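Local coordinates for uncharacterized protein (Bacteroides caccae, PDB 4R4K), which is of unknown function but adopts a cystatin-like fold of the NTF2 clan, as a divergent member of the DUF4348 family, at residues 17-29 with 142-154. Numbering follows the deposited sequence. Where two conformers were deposited one is given.
Sequences DKFTSSAAFQYTR and VKEENAAFKEIHP. With PEU (2,5,8,11,14,17,20,23,26,29,32,35,38,41,44,47,50,53,56,59,62,65,68,71,74,77,80-heptacosaoxadooctacontan-82-ol), chain J; ACT (acetate ion), chain E.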
ATOM      1  N   ASP A  17      -2.466  -0.994  13.951  1.00 22.18           N
ATOM      2  CA  ASP A  17      -1.285  -1.208  14.787  0.70 24.20           C
ATOM      3  C   ASP A  17      -0.786  -2.656  14.712  1.00 21.75           C
ATOM      4  O   ASP A  17       0.417  -2.898  14.607  1.00 21.75           O
ATOM      5  CB  ASP A  17      -1.555  -0.765  16.229  0.70 25.41           C
ATOM      6  CG  ASP A  17      -1.551   0.756  16.380  0.70 36.18           C
ATOM      7  OD1 ASP A  17      -1.091   1.455  15.450  0.70 38.90           O
ATOM      8  OD2 ASP A  17      -1.995   1.257  17.436  0.70 35.35           O
ATOM      9  N   LYS A  18      -1.690  -3.624  14.745  1.00 22.04           N
ATOM     10  CA  LYS A  18      -1.255  -4.998  14.584  1.00 23.91           C
ATOM     11  C   LYS A  18      -0.721  -5.292  13.166  1.00 18.98           C
ATOM     12  O   LYS A  18       0.271  -5.997  12.985  1.00 21.42           O
ATOM     13  CB  LYS A  18      -2.357  -5.968  14.997  1.00 24.04           C
ATOM     14  CG  LYS A  18      -1.797  -7.370  15.196  1.00 28.26           C
ATOM     15  CD  LYS A  18      -2.869  -8.356  15.606  1.00 35.70           C
ATOM     16  CE  LYS A  18      -2.250  -9.705  15.904  1.00 41.40           C
ATOM     17  NZ  LYS A  18      -3.267 -10.727  16.261  1.00 44.09           N
ATOM     18  N   PHE A  19      -1.418  -4.768  12.167  1.00 18.02           N
ATOM     19  CA  PHE A  19      -1.071  -4.939  10.754  1.00 17.95           C
ATOM     20  C   PHE A  19       0.359  -4.473  10.498  1.00 17.96           C
ATOM     21  O   PHE A  19       1.143  -5.171   9.823  1.00 19.26           O
ATOM     22  CB  PHE A  19      -2.072  -4.115   9.947  1.00 17.10           C
ATOM     23  CG  PHE A  19      -1.953  -4.226   8.445  1.00 17.42           C
ATOM     24  CD1 PHE A  19      -2.646  -5.211   7.730  1.00 16.56           C
ATOM     25  CD2 PHE A  19      -1.210  -3.294   7.716  1.00 20.44           C
ATOM     26  CE1 PHE A  19      -2.560  -5.288   6.336  1.00 20.16           C
ATOM     27  CE2 PHE A  19      -1.156  -3.354   6.336  1.00 17.67           C
ATOM     28  CZ  PHE A  19      -1.819  -4.356   5.649  1.00 18.15           C
ATOM     29  N   THR A  20       0.708  -3.313  11.043  1.00 17.05           N
ATOM     30  CA  THR A  20       2.020  -2.719  10.747  1.00 18.87           C
ATOM     31  C   THR A  20       3.120  -3.296  11.647  1.00 22.07           C
ATOM     32  O   THR A  20       4.290  -3.052  11.397  1.00 22.36           O
ATOM     33  CB  THR A  20       2.017  -1.181  10.891  1.00 19.21           C
ATOM     34  OG1 THR A  20       1.542  -0.808  12.187  1.00 21.30           O
ATOM     35  CG2 THR A  20       1.150  -0.576   9.833  1.00 21.27           C
ATOM     36  N   SER A  21       2.744  -4.045  12.677  1.00 22.26           N
ATOM     37  CA  SER A  21       3.724  -4.554  13.653  1.00 21.95           C
ATOM     38  C   SER A  21       4.188  -5.991  13.383  1.00 22.53           C
ATOM     39  O   SER A  21       5.141  -6.448  14.006  1.00 23.07           O
ATOM     40  CB  SER A  21       3.152  -4.437  15.069  1.00 26.77           C
ATOM     41  OG  SER A  21       2.228  -5.491  15.291  1.00 30.34           O
ATOM     42  N   SER A  22       3.532  -6.703  12.470  1.00 23.71           N
ATOM     43  CA  SER A  22       3.855  -8.115  12.213  1.00 22.48           C
ATOM     44  C   SER A  22       3.651  -8.478  10.750  1.00 20.18           C
ATOM     45  O   SER A  22       2.528  -8.407  10.241  1.00 20.61           O
ATOM     46  CB  SER A  22       2.966  -9.042  13.051  1.00 24.19           C
ATOM     47  OG  SER A  22       3.116 -10.405  12.662  1.00 25.01           O
ATOM     48  N   ALA A  23       4.728  -8.883  10.087  1.00 22.06           N
ATOM     49  CA  ALA A  23       4.653  -9.286   8.673  1.00 19.12           C
ATOM     50  C   ALA A  23       3.713 -10.463   8.456  1.00 20.22           C
ATOM     51  O   ALA A  23       2.893 -10.450   7.528  1.00 19.62           O
ATOM     52  CB  ALA A  23       6.029  -9.636   8.157  1.00 18.64           C
ATOM     53  N   ALA A  24       3.823 -11.479   9.319  1.00 20.60           N
ATOM     54  CA  ALA A  24       2.957 -12.662   9.173  1.00 21.89           C
ATOM     55  C   ALA A  24       1.486 -12.276   9.274  1.00 21.29           C
ATOM     56  O   ALA A  24       0.678 -12.678   8.435  1.00 23.64           O
ATOM     57  CB  ALA A  24       3.286 -13.703  10.225  1.00 24.57           C
ATOM     58  N   PHE A  25       1.140 -11.442  10.249  1.00 21.16           N
ATOM     59  CA  PHE A  25      -0.248 -10.991  10.371  1.00 22.86           C
ATOM     60  C   PHE A  25      -0.664 -10.151   9.164  1.00 25.05           C
ATOM     61  O   PHE A  25      -1.766 -10.315   8.609  1.00 21.32           O
ATOM     62  CB  PHE A  25      -0.452 -10.194  11.656  1.00 23.21           C
ATOM     63  CG  PHE A  25      -1.849  -9.688  11.841  1.00 23.66           C
ATOM     64  CD1 PHE A  25      -2.857 -10.534  12.238  1.00 26.74           C
ATOM     65  CD2 PHE A  25      -2.168  -8.348  11.584  1.00 22.03           C
ATOM     66  CE1 PHE A  25      -4.141 -10.053  12.417  1.00 25.11           C
ATOM     67  CE2 PHE A  25      -3.457  -7.861  11.753  1.00 22.82           C
ATOM     68  CZ  PHE A  25      -4.445  -8.725  12.168  1.00 23.71           C
ATOM     69  N   GLN A  26       0.205  -9.219   8.769  1.00 22.06           N
ATOM     70  CA  GLN A  26      -0.088  -8.359   7.628  1.00 19.51           C
ATOM     71  C   GLN A  26      -0.501  -9.156   6.377  1.00 16.59           C
ATOM     72  O   GLN A  26      -1.514  -8.857   5.731  1.00 19.00           O
ATOM     73  CB  GLN A  26       1.106  -7.431   7.328  1.00 18.75           C
ATOM     74  CG  GLN A  26       0.829  -6.489   6.177  1.00 18.78           C
ATOM     75  CD  GLN A  26       1.747  -5.266   6.059  1.00 18.43           C
ATOM     76  OE1 GLN A  26       2.020  -4.826   4.948  1.00 16.01           O
ATOM     77  NE2 GLN A  26       2.225  -4.724   7.188  1.00 17.23           N
ATOM     78  N   TYR A  27       0.290 -10.180   6.043  1.00 17.99           N
ATOM     79  CA  TYR A  27      -0.029 -10.993   4.878  1.00 20.39           C
ATOM     80  C   TYR A  27      -1.403 -11.669   4.972  1.00 21.97           C
ATOM     81  O   TYR A  27      -2.124 -11.797   3.965  1.00 20.43           O
ATOM     82  CB  TYR A  27       1.024 -12.065   4.640  1.00 20.38           C
ATOM     83  CG  TYR A  27       2.283 -11.585   3.988  1.00 23.19           C
ATOM     84  CD1 TYR A  27       2.251 -10.988   2.733  1.00 20.46           C
ATOM     85  CD2 TYR A  27       3.503 -11.749   4.618  1.00 22.54           C
ATOM     86  CE1 TYR A  27       3.429 -10.577   2.117  1.00 22.36           C
ATOM     87  CE2 TYR A  27       4.671 -11.336   4.031  1.00 24.06           C
ATOM     88  CZ  TYR A  27       4.620 -10.758   2.779  1.00 22.23           C
ATOM     89  OH  TYR A  27       5.771 -10.337   2.222  1.00 23.58           O
ATOM     90  N   THR A  28      -1.816 -12.029   6.171  1.00 18.34           N
ATOM     91  CA  THR A  28      -3.145 -12.668   6.352  1.00 20.28           C
ATOM     92  C   THR A  28      -4.301 -11.706   6.138  1.00 20.74           C
ATOM     93  O   THR A  28      -5.441 -12.148   5.950  1.00 20.51           O
ATOM     94  CB  THR A  28      -3.338 -13.327   7.755  1.00 22.14           C
ATOM     95  OG1 THR A  28      -3.484 -12.357   8.801  1.00 20.84           O
ATOM     96  CG2 THR A  28      -2.226 -14.323   8.082  1.00 24.84           C
ATOM     97  N   ARG A  29      -4.029 -10.395   6.187  1.00 19.11           N
ATOM     98  CA  ARG A  29      -5.073  -9.377   6.066  1.00 16.16           C
ATOM     99  C   ARG A  29      -5.041  -8.583   4.774  1.00 19.59           C
ATOM    100  O   ARG A  29      -5.499  -7.446   4.712  1.00 19.67           O
ATOM    101  CB  ARG A  29      -5.039  -8.457   7.270  1.00 17.66           C
ATOM    102  CG  ARG A  29      -5.374  -9.135   8.570  1.00 17.25           C
ATOM    103  CD  ARG A  29      -6.709  -9.879   8.537  1.00 18.59           C
ATOM    104  NE  ARG A  29      -7.096 -10.254   9.885  1.00 18.82           N
ATOM    105  CZ  ARG A  29      -7.675  -9.443  10.767  1.00 21.18           C
ATOM    106  NH1 ARG A  29      -8.014  -8.192  10.463  1.00 20.18           N
ATOM    107  NH2 ARG A  29      -7.918  -9.895  11.979  1.00 23.38           N
ATOM    108  N   VAL A 142      11.790  -5.230  -3.587  1.00 18.14           N
ATOM    109  CA  VAL A 142      10.707  -5.278  -2.599  1.00 19.16           C
ATOM    110  C   VAL A 142      10.882  -6.456  -1.644  1.00 18.55           C
ATOM    111  O   VAL A 142      10.745  -6.320  -0.427  1.00 18.92           O
ATOM    112  CB  VAL A 142       9.328  -5.314  -3.286  1.00 18.27           C
ATOM    113  CG1 VAL A 142       8.228  -5.651  -2.276  1.00 19.70           C
ATOM    114  CG2 VAL A 142       9.064  -3.985  -3.978  1.00 21.30           C
ATOM    115  N   LYS A 143      11.258  -7.610  -2.175  1.00 18.89           N
ATOM    116  CA  LYS A 143      11.579  -8.754  -1.330  1.00 20.97           C
ATOM    117  C   LYS A 143      12.675  -8.452  -0.289  1.00 20.38           C
ATOM    118  O   LYS A 143      12.597  -8.872   0.873  1.00 20.13           O
ATOM    119  CB  LYS A 143      12.023  -9.930  -2.192  1.00 23.96           C
ATOM    120  CG  LYS A 143      12.307 -11.184  -1.377  1.00 30.37           C
ATOM    121  CD  LYS A 143      12.735 -12.349  -2.234  1.00 38.85           C
ATOM    122  CE  LYS A 143      13.028 -13.554  -1.376  1.00 45.12           C
ATOM    123  NZ  LYS A 143      13.081 -14.800  -2.183  1.00 52.56           N
ATOM    124  N   GLU A 144      13.718  -7.768  -0.731  1.00 19.99           N
ATOM    125  CA  GLU A 144      14.829  -7.384   0.140  1.00 21.65           C
ATOM    126  C   GLU A 144      14.382  -6.370   1.207  1.00 18.49           C
ATOM    127  O   GLU A 144      14.734  -6.484   2.383  1.00 20.87           O
ATOM    128  CB  GLU A 144      15.988  -6.862  -0.707  1.00 23.08           C
ATOM    129  CG  GLU A 144      16.636  -7.984  -1.513  1.00 24.95           C
ATOM    130  CD  GLU A 144      17.402  -7.516  -2.742  1.00 26.20           C
ATOM    131  OE1 GLU A 144      17.583  -6.296  -2.946  1.00 25.63           O
ATOM    132  OE2 GLU A 144      17.867  -8.396  -3.499  1.00 27.17           O
ATOM    133  N   GLU A 145      13.569  -5.398   0.820  1.00 19.92           N
ATOM    134  CA  GLU A 145      12.950  -4.500   1.818  1.00 19.08           C
ATOM    135  C   GLU A 145      12.100  -5.263   2.828  1.00 17.75           C
ATOM    136  O   GLU A 145      12.082  -4.951   4.017  1.00 16.74           O
ATOM    137  CB  GLU A 145      12.103  -3.422   1.120  1.00 25.03           C
ATOM    138  CG  GLU A 145      12.893  -2.515   0.186  1.00 26.87           C
ATOM    139  CD  GLU A 145      13.741  -1.476   0.893  1.00 37.94           C
ATOM    140  OE1 GLU A 145      13.494  -1.175   2.087  1.00 38.52           O
ATOM    141  OE2 GLU A 145      14.674  -0.951   0.238  1.00 42.16           O
ATOM    142  N   ASN A 146      11.376  -6.261   2.342  1.00 17.50           N
ATOM    143  CA  ASN A 146      10.538  -7.069   3.192  1.00 18.60           C
ATOM    144  C   ASN A 146      11.358  -7.920   4.154  1.00 20.51           C
ATOM    145  O   ASN A 146      10.974  -8.098   5.287  1.00 20.05           O
ATOM    146  CB  ASN A 146       9.614  -7.924   2.346  1.00 17.48           C
ATOM    147  CG  ASN A 146       8.495  -7.133   1.693  1.00 16.78           C
ATOM    148  OD1 ASN A 146       8.202  -5.987   2.049  1.00 17.33           O
ATOM    149  ND2 ASN A 146       7.823  -7.762   0.720  1.00 15.73           N
ATOM    150  N   ALA A 147      12.530  -8.393   3.723  1.00 20.15           N
ATOM    151  CA  ALA A 147      13.464  -9.070   4.631  1.00 21.00           C
ATOM    152  C   ALA A 147      13.924  -8.149   5.772  1.00 22.44           C
ATOM    153  O   ALA A 147      13.987  -8.570   6.934  1.00 23.91           O
ATOM    154  CB  ALA A 147      14.652  -9.627   3.846  1.00 24.06           C
ATOM    155  N   ALA A 148      14.227  -6.899   5.452  1.00 22.57           N
ATOM    156  CA  ALA A 148      14.544  -5.911   6.467  1.00 22.06           C
ATOM    157  C   ALA A 148      13.361  -5.699   7.433  1.00 20.42           C
ATOM    158  O   ALA A 148      13.503  -5.694   8.642  1.00 18.90           O
ATOM    159  CB  ALA A 148      14.961  -4.600   5.840  1.00 22.60           C
ATOM    160  N   PHE A 149      12.170  -5.528   6.880  1.00 18.18           N
ATOM    161  CA  PHE A 149      10.955  -5.362   7.696  1.00 19.28           C
ATOM    162  C   PHE A 149      10.798  -6.504   8.682  1.00 20.84           C
ATOM    163  O   PHE A 149      10.457  -6.308   9.851  1.00 18.68           O
ATOM    164  CB  PHE A 149       9.744  -5.309   6.755  1.00 17.17           C
ATOM    165  CG  PHE A 149       8.412  -5.016   7.433  1.00 16.36           C
ATOM    166  CD1 PHE A 149       7.693  -6.014   8.037  1.00 19.89           C
ATOM    167  CD2 PHE A 149       7.833  -3.755   7.309  1.00 19.09           C
ATOM    168  CE1 PHE A 149       6.438  -5.760   8.604  1.00 18.65           C
ATOM    169  CE2 PHE A 149       6.602  -3.502   7.866  1.00 20.69           C
ATOM    170  CZ  PHE A 149       5.903  -4.497   8.514  1.00 19.90           C
ATOM    171  N   LYS A 150      11.023  -7.719   8.202  1.00 21.53           N
ATOM    172  CA  LYS A 150      10.810  -8.901   9.026  1.00 22.83           C
ATOM    173  C   LYS A 150      11.854  -9.055  10.148  1.00 24.79           C
ATOM    174  O   LYS A 150      11.590  -9.760  11.103  1.00 24.24           O
ATOM    175  CB  LYS A 150      10.732 -10.137   8.131  1.00 25.01           C
ATOM    176  CG  LYS A 150       9.453 -10.198   7.318  1.00 26.54           C
ATOM    177  CD  LYS A 150       9.312 -11.509   6.566  1.00 36.22           C
ATOM    178  CE  LYS A 150      10.185 -11.568   5.336  1.00 46.27           C
ATOM    179  NZ  LYS A 150       9.864 -12.803   4.559  1.00 57.00           N
ATOM    180  N   GLU A 151      13.001  -8.373  10.050  1.00 22.88           N
ATOM    181  CA  GLU A 151      13.983  -8.374  11.144  1.00 24.17           C
ATOM    182  C   GLU A 151      13.468  -7.639  12.362  1.00 25.15           C
ATOM    183  O   GLU A 151      13.834  -7.980  13.474  1.00 29.18           O
ATOM    184  CB  GLU A 151      15.304  -7.726  10.713  1.00 28.27           C
ATOM    185  CG  GLU A 151      16.099  -8.500   9.684  1.00 30.13           C
ATOM    186  CD  GLU A 151      16.741  -9.766  10.240  1.00 36.35           C
ATOM    187  OE1 GLU A 151      16.756  -9.958  11.483  1.00 33.78           O
ATOM    188  OE2 GLU A 151      17.208 -10.579   9.417  1.00 41.48           O
ATOM    189  N   ILE A 152      12.620  -6.636  12.155  1.00 23.16           N
ATOM    190  CA  ILE A 152      12.077  -5.861  13.258  1.00 23.11           C
ATOM    191  C   ILE A 152      10.582  -6.065  13.510  1.00 26.72           C
ATOM    192  O   ILE A 152      10.117  -5.744  14.580  1.00 26.86           O
ATOM    193  CB  ILE A 152      12.420  -4.359  13.118  1.00 26.27           C
ATOM    194  CG1 ILE A 152      12.135  -3.842  11.709  1.00 29.06           C
ATOM    195  CG2 ILE A 152      13.896  -4.154  13.413  1.00 27.36           C
ATOM    196  CD1 ILE A 152      12.298  -2.349  11.559  1.00 36.18           C
ATOM    197  N   HIS A 153       9.846  -6.602  12.536  1.00 24.60           N
ATOM    198  CA  HIS A 153       8.402  -6.807  12.659  1.00 24.05           C
ATOM    199  C   HIS A 153       7.997  -8.185  12.124  1.00 25.55           C
ATOM    200  O   HIS A 153       7.285  -8.277  11.115  1.00 26.32           O
ATOM    201  CB  HIS A 153       7.647  -5.781  11.819  1.00 23.85           C
ATOM    202  CG  HIS A 153       8.002  -4.368  12.113  1.00 26.13           C
ATOM    203  ND1 HIS A 153       7.920  -3.829  13.378  1.00 32.54           N
ATOM    204  CD2 HIS A 153       8.414  -3.369  11.299  1.00 28.79           C
ATOM    205  CE1 HIS A 153       8.296  -2.563  13.334  1.00 30.80           C
ATOM    206  NE2 HIS A 153       8.592  -2.259  12.088  1.00 33.11           N
ATOM    207  N   PRO A 154       8.469  -9.263  12.749  1.00 25.22           N
ATOM    208  CA  PRO A 154       8.123 -10.585  12.214  1.00 33.51           C
ATOM    209  C   PRO A 154       6.614 -10.902  12.218  1.00 34.34           C
ATOM    210  O   PRO A 154       5.873 -10.444  13.085  1.00 39.62           O
ATOM    211  CB  PRO A 154       8.888 -11.553  13.144  1.00 29.18           C
ATOM    212  CG  PRO A 154       9.121 -10.787  14.387  1.00 31.77           C
ATOM    213  CD  PRO A 154       9.305  -9.364  13.966  1.00 28.92           C
ATOM    214  OXT PRO A 154       6.094 -11.637  11.349  1.00 36.07           O
TER
HETATM  215  OCV PEU J 206      16.959   0.356   8.144  1.00 59.91           O
HETATM  216  CCW PEU J 206      15.913  -0.273   7.421  1.00 59.16           C
HETATM  217  CCX PEU J 206      14.672  -0.414   8.282  1.00 64.56           C
HETATM  218  OCY PEU J 206      13.565  -0.553   7.391  1.00 70.44           O
HETATM  219  CCZ PEU J 206      12.995  -1.861   7.308  1.00 58.71           C
HETATM  220  CDA PEU J 206      11.496  -1.692   7.476  1.00 57.20           C
HETATM  221  ODB PEU J 206      11.220  -1.455   8.850  1.00 64.55           O
HETATM  222  CDC PEU J 206      10.022  -0.722   9.128  1.00 48.08           C
HETATM  223  CDD PEU J 206      10.218   0.235  10.308  1.00 52.31           C
HETATM  224  ODE PEU J 206       9.265  -0.035  11.350  1.00 48.22           O
HETATM  225  C   ACT E 201      -6.488 -13.663  13.153  1.00 46.73           C
HETATM  226  O   ACT E 201      -7.065 -12.565  13.175  1.00 36.71           O
HETATM  227  OXT ACT E 201      -7.143 -14.722  13.106  1.00 61.78           O
HETATM  228  CH3 ACT E 201      -4.989 -13.712  13.188  1.00 48.15           C
HETATM  229  O   HOH W   1       6.239  -8.951  15.274  1.00 33.27           O
HETATM  230  O   HOH W   2       6.941  -5.022  15.794  1.00 41.10           O
HETATM  231  O   HOH W   3       8.087 -11.387   2.945  1.00 34.27           O
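Ser22, Ala23 and Ala24, at the start of helix 23-28, grip the very end of the chain by three direct hydrogen bonds. Ser22 OG gives its proton to Pro154 O (2.8 Å), Ala23 N donates to His153 O (2.8 Å), and Ala24 N runs almost straight, at 168°, to Pro154 OXT. With OG anti to the backbone N (chi1 171°), the Ser22 hydroxyl also accepts from Phe25 N, as the N-cap of the helix. Losing the hydroxyl to an alanine is likely to leave Phe25 N without its cap and Pro154 O short of one donor. Sitting against the first turn of a helix, that carboxylate is likely to be steadied by the helix dipole as well.

Water extends the polar seam. One molecule donates to both Ser21 O and Pro154 O; a second joins Ser21 O to His153 ND1; a third links Tyr27 OH to Lys150 NZ.

Apolar packing centres on Ala23, whose CB lies 3.6 Å from Lys150 CG and 3.9 Å from Phe149 CE1. His153 CD2 sits over the centre of one face of the Phe149 ring.

Polar groups surround the two rings. Phe149 turns its edge to Ala23 N. Gln26 brings NE2 to 3.9 Å from Phe149 CZ, its amide plane nearly perpendicular to the ring; NE2 is held by Phe19 O, and OE1 accepts from Trp58 and Leu61. Thr20 O lies over a face of the His153 imidazole, and the polyether lies along that ring's edge.

The axes of segments 23-28 and 142-152 come within 10.8 Å, their N-to-C directions 121° apart. The result is a capped helix N-terminus receiving the C-terminal carboxylate, joining the short second helix, 23-28, to the C-terminal helix, 135-152, of this cystatin-like fold beside a bound polyethylene glycol.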